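Endonuclease/exonuclease/phosphatase (Leptotrichia buccalis C-1013-b, PDB 3TEB) binds magnesium and is probably a metal-dependent hydrolase of the DNase I-like superfamily, perhaps a nuclease. Local coordinates at residues 37-42 with 139-144. Residues are numbered along the deposited sequence; the frame is centred on the assembly and turned at random.
Sequences VIAMQE and FYSCHM. With MG (magnesium ion), chain C.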
ATOM      1  N   VAL A  37       1.334  10.890   0.031  1.00 37.05           N
ATOM      2  CA  VAL A  37       1.911   9.577  -0.253  1.00 35.34           C
ATOM      3  C   VAL A  37       0.823   8.566  -0.613  1.00 34.01           C
ATOM      4  O   VAL A  37      -0.135   8.397   0.136  1.00 34.27           O
ATOM      5  CB  VAL A  37       2.729   9.057   0.959  1.00 35.31           C
ATOM      6  CG1 VAL A  37       3.154   7.607   0.751  1.00 34.78           C
ATOM      7  CG2 VAL A  37       3.936   9.949   1.229  1.00 35.23           C
ATOM      8  N   ILE A  38       0.970   7.900  -1.755  1.00 32.25           N
ATOM      9  CA  ILE A  38       0.067   6.814  -2.121  1.00 30.65           C
ATOM     10  C   ILE A  38       0.810   5.486  -2.094  1.00 29.78           C
ATOM     11  O   ILE A  38       1.845   5.335  -2.755  1.00 30.00           O
ATOM     12  CB  ILE A  38      -0.538   7.017  -3.507  1.00 30.71           C
ATOM     13  CG1 ILE A  38      -1.406   8.279  -3.549  1.00 30.87           C
ATOM     14  CG2 ILE A  38      -1.380   5.809  -3.892  1.00 30.81           C
ATOM     15  CD1 ILE A  38      -0.716   9.485  -4.136  1.00 31.20           C
ATOM     16  N   ALA A  39       0.303   4.532  -1.316  1.00 28.72           N
ATOM     17  CA  ALA A  39       0.898   3.199  -1.273  1.00 27.67           C
ATOM     18  C   ALA A  39      -0.004   2.231  -2.038  1.00 27.15           C
ATOM     19  O   ALA A  39      -1.208   2.205  -1.825  1.00 27.49           O
ATOM     20  CB  ALA A  39       1.110   2.745   0.166  1.00 27.64           C
HETATM   21  N   MSE A  40       0.571   1.454  -2.947  1.00 26.41           N
HETATM   22  CA  MSE A  40      -0.205   0.558  -3.801  1.00 25.69           C
HETATM   23  C   MSE A  40       0.350  -0.855  -3.804  1.00 25.24           C
HETATM   24  O   MSE A  40       1.581  -1.052  -3.832  1.00 25.27           O
HETATM   25  CB  MSE A  40      -0.230   1.088  -5.218  1.00 25.60           C
HETATM   26  CG  MSE A  40      -1.130   2.273  -5.382  1.00 26.45           C
HETATM   27 SE   MSE A  40      -1.059   2.916  -7.210  0.75 29.40          SE
HETATM   28  CE  MSE A  40       0.788   3.545  -7.197  1.00 27.44           C
ATOM     29  N   GLN A  41      -0.563  -1.826  -3.766  1.00 24.67           N
ATOM     30  CA  GLN A  41      -0.210  -3.234  -3.859  1.00 24.22           C
ATOM     31  C   GLN A  41      -0.897  -3.879  -5.058  1.00 23.90           C
ATOM     32  O   GLN A  41      -1.842  -3.318  -5.638  1.00 23.80           O
ATOM     33  CB  GLN A  41      -0.578  -3.977  -2.578  1.00 24.39           C
ATOM     34  CG  GLN A  41      -0.050  -3.346  -1.303  1.00 25.62           C
ATOM     35  CD  GLN A  41      -0.873  -2.145  -0.862  1.00 27.98           C
ATOM     36  OE1 GLN A  41      -2.109  -2.162  -0.945  1.00 30.60           O
ATOM     37  NE2 GLN A  41      -0.198  -1.091  -0.402  1.00 28.06           N
ATOM     38  N   GLU A  42      -0.437  -5.078  -5.407  1.00 23.84           N
ATOM     39  CA  GLU A  42      -0.917  -5.800  -6.592  1.00 23.99           C
ATOM     40  C   GLU A  42      -0.831  -4.853  -7.809  1.00 23.78           C
ATOM     41  O   GLU A  42      -1.792  -4.656  -8.530  1.00 23.99           O
ATOM     42  CB  GLU A  42      -2.333  -6.431  -6.396  1.00 24.17           C
ATOM     43  CG  GLU A  42      -2.455  -7.529  -5.291  1.00 26.79           C
ATOM     44  CD  GLU A  42      -3.701  -8.458  -5.432  1.00 31.63           C
ATOM     45  OE1 GLU A  42      -3.805  -9.215  -6.430  1.00 34.87           O
ATOM     46  OE2 GLU A  42      -4.578  -8.474  -4.532  1.00 33.11           O
ATOM     47  N   PHE A 139       8.279   5.482   4.725  1.00 36.58           N
ATOM     48  CA  PHE A 139       6.986   4.929   4.303  1.00 34.91           C
ATOM     49  C   PHE A 139       7.200   3.572   3.648  1.00 34.09           C
ATOM     50  O   PHE A 139       8.089   3.424   2.822  1.00 33.97           O
ATOM     51  CB  PHE A 139       6.302   5.881   3.332  1.00 33.85           C
ATOM     52  CG  PHE A 139       5.799   7.135   3.974  1.00 34.05           C
ATOM     53  CD1 PHE A 139       4.549   7.169   4.593  1.00 34.11           C
ATOM     54  CD2 PHE A 139       6.572   8.293   3.969  1.00 34.30           C
ATOM     55  CE1 PHE A 139       4.074   8.342   5.211  1.00 33.99           C
ATOM     56  CE2 PHE A 139       6.109   9.475   4.572  1.00 34.71           C
ATOM     57  CZ  PHE A 139       4.852   9.494   5.195  1.00 34.37           C
ATOM     58  N   TYR A 140       6.417   2.572   4.029  1.00 33.45           N
ATOM     59  CA  TYR A 140       6.624   1.225   3.498  1.00 32.61           C
ATOM     60  C   TYR A 140       5.342   0.706   2.900  1.00 31.52           C
ATOM     61  O   TYR A 140       4.314   0.709   3.570  1.00 31.54           O
ATOM     62  CB  TYR A 140       7.068   0.264   4.601  1.00 33.41           C
ATOM     63  CG  TYR A 140       8.434   0.523   5.178  1.00 34.63           C
ATOM     64  CD1 TYR A 140       9.507  -0.302   4.855  1.00 35.37           C
ATOM     65  CD2 TYR A 140       8.653   1.571   6.067  1.00 35.49           C
ATOM     66  CE1 TYR A 140      10.779  -0.081   5.392  1.00 36.67           C
ATOM     67  CE2 TYR A 140       9.912   1.806   6.612  1.00 36.93           C
ATOM     68  CZ  TYR A 140      10.973   0.979   6.274  1.00 37.42           C
ATOM     69  OH  TYR A 140      12.228   1.204   6.815  1.00 38.64           O
ATOM     70  N   SER A 141       5.402   0.257   1.647  1.00 30.28           N
ATOM     71  CA  SER A 141       4.247  -0.334   0.970  1.00 29.53           C
ATOM     72  C   SER A 141       4.329  -1.851   1.056  1.00 29.88           C
ATOM     73  O   SER A 141       5.270  -2.445   0.544  1.00 29.63           O
ATOM     74  CB  SER A 141       4.205   0.115  -0.480  1.00 28.43           C
ATOM     75  OG  SER A 141       2.997  -0.291  -1.095  1.00 27.85           O
ATOM     76  N   CYS A 142       3.357  -2.471   1.719  1.00 30.56           N
ATOM     77  CA  CYS A 142       3.457  -3.887   2.050  1.00 31.41           C
ATOM     78  C   CYS A 142       2.282  -4.669   1.551  1.00 31.37           C
ATOM     79  O   CYS A 142       1.146  -4.193   1.603  1.00 31.60           O
ATOM     80  CB  CYS A 142       3.499  -4.096   3.550  1.00 32.30           C
ATOM     81  SG  CYS A 142       4.372  -2.826   4.433  1.00 34.21           S
ATOM     82  N   HIS A 143       2.563  -5.886   1.093  1.00 31.43           N
ATOM     83  CA  HIS A 143       1.533  -6.845   0.755  1.00 31.55           C
ATOM     84  C   HIS A 143       1.959  -8.228   1.229  1.00 32.30           C
ATOM     85  O   HIS A 143       2.765  -8.899   0.578  1.00 31.85           O
ATOM     86  CB  HIS A 143       1.233  -6.825  -0.745  1.00 30.39           C
ATOM     87  CG  HIS A 143       0.180  -7.802  -1.154  1.00 30.34           C
ATOM     88  ND1 HIS A 143       0.230  -8.490  -2.342  1.00 29.73           N
ATOM     89  CD2 HIS A 143      -0.933  -8.232  -0.514  1.00 30.66           C
ATOM     90  CE1 HIS A 143      -0.824  -9.281  -2.429  1.00 30.58           C
ATOM     91  NE2 HIS A 143      -1.545  -9.144  -1.333  1.00 30.48           N
HETATM   92  N   MSE A 144       1.397  -8.640   2.365  1.00 33.68           N
HETATM   93  CA  MSE A 144       1.838  -9.833   3.091  1.00 34.99           C
HETATM   94  C   MSE A 144       1.067 -11.072   2.695  1.00 35.80           C
HETATM   95  O   MSE A 144       0.015 -10.984   2.072  1.00 35.38           O
HETATM   96  CB  MSE A 144       1.694  -9.631   4.604  1.00 35.78           C
HETATM   97  CG  MSE A 144       2.143  -8.269   5.112  1.00 37.24           C
HETATM   98 SE   MSE A 144       4.053  -7.924   4.874  0.75 40.16          SE
HETATM   99  CE  MSE A 144       4.731  -9.252   6.118  1.00 40.41           C
TER
HETATM  100 MG    MG C 301      -6.070  -9.433  -4.752  1.00 32.96          MG
HETATM  101  O   HOH W   1       1.393  -6.759  -4.330  1.00 37.01           O
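Val-37 sets its CG2 over one face of the Phe-139 ring, 3.9 Å above the plane and over its centre, a CH-pi contact, while CG1 meets the ring atoms CD1 and CG. At the far end of the contact the His-143 imidazole is met obliquely by Gln-41 CB and by Glu-42 CG, the latter 3.7 Å from CE1 of His-143. The Glu-42 carboxylate and imidazole planes are nearly parallel, 3° apart. Strands 37-41 and 139-143 run in nearly the same direction, 21° apart, yet belong to different sheets: inside the two-sheet sandwich of the DNase I-like fold, Val-37, Ala-39 and Gln-41 pack against Phe-139, Ser-141 and His-143. The Gln-41 chain bends about CB-CG (chi2 78°), turning CD back along the strand, and from there NE2 gives a weak hydrogen bond to Ser-141 OG, 3.4 Å away; Ser-141 OG is also bonded to the Ala-96 carbonyl. An alanine here, keeping CB against His-143, would probably leave Ser-141 OG without this donor and a gap beside Cys-142 O. A water joins Glu-42 N (2.7 Å) to His-143 ND1 (2.9 Å). Glu-42 OE2 ligates magnesium and accepts a hydrogen bond from Asn-10 ND2; Asp-256, its side chain about 5 Å from that of Glu-42, also binds magnesium.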